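Local coordinates for uncharacterized protein (PDB 3H04) that is of unknown function but belongs to the alpha/beta-hydrolase clan and is probably a serine hydrolase related to feruloyl esterases, at residues 34-39 with 65-70. Residues are numbered along the deposited sequence; the frame is centred on the assembly and turned at random.
Sequences YIHGGG and LSYRLL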
loop_
_atom_site.group_PDB
_atom_site.type_symbol
_atom_site.label_atom_id
_atom_site.label_comp_id
_atom_site.label_asym_id
_atom_site.label_seq_id
_atom_site.Cartn_x
_atom_site.Cartn_y
_atom_site.Cartn_z
ATOM N N TYR A 34 -5.282 3.557 5.867
ATOM C CA TYR A 34 -4.113 2.709 5.788
ATOM C C TYR A 34 -4.338 1.536 4.832
ATOM O O TYR A 34 -5.328 0.828 4.954
ATOM C CB TYR A 34 -3.706 2.194 7.161
ATOM C CG TYR A 34 -2.642 1.130 7.072
ATOM C CD1 TYR A 34 -1.348 1.457 6.693
ATOM C CD2 TYR A 34 -2.934 -0.216 7.343
ATOM C CE1 TYR A 34 -0.380 0.498 6.549
ATOM C CE2 TYR A 34 -1.972 -1.173 7.224
ATOM C CZ TYR A 34 -0.675 -0.813 6.841
ATOM O OH TYR A 34 0.317 -1.757 6.680
ATOM N N ILE A 35 -3.385 1.345 3.901
ATOM C CA ILE A 35 -3.459 0.270 2.937
ATOM C C ILE A 35 -2.204 -0.574 3.066
ATOM O O ILE A 35 -1.054 -0.099 2.810
ATOM C CB ILE A 35 -3.660 0.807 1.503
ATOM C CG1 ILE A 35 -4.792 1.834 1.473
ATOM C CG2 ILE A 35 -3.894 -0.371 0.535
ATOM C CD1 ILE A 35 -5.260 2.238 0.105
ATOM N N HIS A 36 -2.412 -1.828 3.493
ATOM C CA HIS A 36 -1.322 -2.737 3.805
ATOM C C HIS A 36 -0.613 -3.187 2.552
ATOM O O HIS A 36 -1.169 -3.068 1.478
ATOM C CB HIS A 36 -1.845 -4.009 4.518
ATOM C CG HIS A 36 -2.703 -4.887 3.648
ATOM N ND1 HIS A 36 -2.184 -5.928 2.894
ATOM C CD2 HIS A 36 -4.047 -4.922 3.466
ATOM C CE1 HIS A 36 -3.175 -6.525 2.242
ATOM N NE2 HIS A 36 -4.318 -5.944 2.580
ATOM N N GLY A 37 0.577 -3.731 2.704
ATOM C CA GLY A 37 1.332 -4.217 1.566
ATOM C C GLY A 37 1.091 -5.690 1.232
ATOM O O GLY A 37 0.057 -6.245 1.580
ATOM N N GLY A 38 2.076 -6.329 0.630
ATOM C CA GLY A 38 1.988 -7.765 0.248
ATOM C C GLY A 38 1.938 -8.061 -1.229
ATOM O O GLY A 38 1.405 -9.123 -1.673
ATOM N N GLY A 39 2.504 -7.151 -2.028
ATOM C CA GLY A 39 2.624 -7.314 -3.487
ATOM C C GLY A 39 1.306 -7.554 -4.220
ATOM O O GLY A 39 1.309 -8.097 -5.324
ATOM N N LEU A 65 -8.036 -0.532 5.686
ATOM C CA LEU A 65 -8.975 -1.063 4.700
ATOM C C LEU A 65 -8.563 -2.375 4.115
ATOM O O LEU A 65 -7.428 -2.776 4.227
ATOM C CB LEU A 65 -9.337 -0.075 3.563
ATOM C CG LEU A 65 -8.420 0.363 2.459
ATOM C CD1 LEU A 65 -8.060 -0.719 1.479
ATOM C CD2 LEU A 65 -9.107 1.630 1.720
ATOM N N SER A 66 -9.522 -3.057 3.510
ATOM C CA SER A 66 -9.269 -4.353 2.887
ATOM C C SER A 66 -9.648 -4.321 1.424
ATOM O O SER A 66 -10.474 -3.490 1.001
ATOM C CB SER A 66 -10.033 -5.436 3.636
ATOM O OG SER A 66 -9.468 -5.536 4.961
ATOM N N TYR A 67 -9.007 -5.200 0.646
ATOM C CA TYR A 67 -9.338 -5.378 -0.762
ATOM C C TYR A 67 -9.088 -6.846 -1.104
ATOM O O TYR A 67 -8.283 -7.495 -0.447
ATOM C CB TYR A 67 -8.470 -4.468 -1.649
ATOM C CG TYR A 67 -7.004 -4.612 -1.386
ATOM C CD1 TYR A 67 -6.245 -5.552 -2.092
ATOM C CD2 TYR A 67 -6.355 -3.822 -0.458
ATOM C CE1 TYR A 67 -4.876 -5.689 -1.848
ATOM C CE2 TYR A 67 -4.980 -3.941 -0.219
ATOM C CZ TYR A 67 -4.263 -4.880 -0.931
ATOM O OH TYR A 67 -2.940 -5.043 -0.672
ATOM N N ARG A 68 -9.756 -7.338 -2.148
ATOM C CA ARG A 68 -9.546 -8.716 -2.610
ATOM C C ARG A 68 -8.157 -8.854 -3.253
ATOM O O ARG A 68 -7.652 -7.967 -3.924
ATOM C CB ARG A 68 -10.710 -9.146 -3.511
ATOM C CG ARG A 68 -11.975 -9.499 -2.706
ATOM C CD ARG A 68 -13.189 -9.730 -3.605
ATOM N NE ARG A 68 -13.740 -8.485 -4.125
ATOM C CZ ARG A 68 -14.836 -8.435 -4.876
ATOM N NH1 ARG A 68 -15.471 -9.566 -5.222
ATOM N NH2 ARG A 68 -15.291 -7.277 -5.296
ATOM N N LEU A 69 -7.502 -9.970 -3.011
ATOM C CA LEU A 69 -6.155 -10.155 -3.482
ATOM C C LEU A 69 -6.034 -10.814 -4.842
ATOM O O LEU A 69 -6.904 -11.620 -5.261
ATOM C CB LEU A 69 -5.404 -10.993 -2.450
ATOM C CG LEU A 69 -5.377 -10.430 -1.024
ATOM C CD1 LEU A 69 -4.879 -11.492 0.013
ATOM C CD2 LEU A 69 -4.623 -9.097 -0.887
ATOM N N LEU A 70 -4.916 -10.526 -5.515
ATOM C CA LEU A 70 -4.487 -11.371 -6.640
ATOM C C LEU A 70 -4.041 -12.734 -6.103
ATOM O O LEU A 70 -3.576 -12.818 -4.994
ATOM C CB LEU A 70 -3.353 -10.742 -7.424
ATOM C CG LEU A 70 -3.390 -9.284 -7.861
ATOM C CD1 LEU A 70 -1.959 -8.983 -8.289
ATOM C CD2 LEU A 70 -4.372 -9.067 -8.968
HETATM O O HOH W 1 -4.834 -2.060 5.076
HETATM O O HOH W 2 -6.692 -6.840 1.641
HETATM O O HOH W 3 -1.257 -7.268 -0.807
#
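Tyr34 O accepts the direct backbone hydrogen bond from Leu65 N at 3.1 Å, nearly straight at the proton (167°). It is the final direct link of two parallel strands, 30-35 and 60-65, because one residue further on a water has entered: it donates to Tyr34 O and Leu65 O and accepts from His36 N, taking up the polar backbone atoms where the chains part. Ile35 sends its two branches to different partners. With CG2 anti to the backbone N, CG1 meets Leu65 CG at 4.0 Å while CG2 lies 3.8 Å from Tyr67 CE2; helix 105-116 packs against the same isoleucine.

His36 and Tyr67 approach tip to tip. Their planes are only 6° apart, yet the centroids are 4.8 Å apart and the rings barely overlap, so this is a strongly offset parallel pair, with Tyr67 OH over one imidazole face, 3.3 Å from His36 CE1. Both imidazole nitrogens have partners: ND1 donates to Gly37 O, 2.6 Å away and tilted out of the imidazole plane, in a short but bent bond (136° at the proton), and NE2 shares a second water with Tyr67 N. A third water joins Gly37 O to Tyr67 OH, which also makes a weak contact with His36 O.

The glycines that follow complete the HGGG sequence. In related alpha/beta hydrolases this motif, after the third strand of the central sheet, supplies oxyanion-hole amides; sequence, position and family make that role probable here, and Gly37 lying beside a putative catalytic triad is consistent with it.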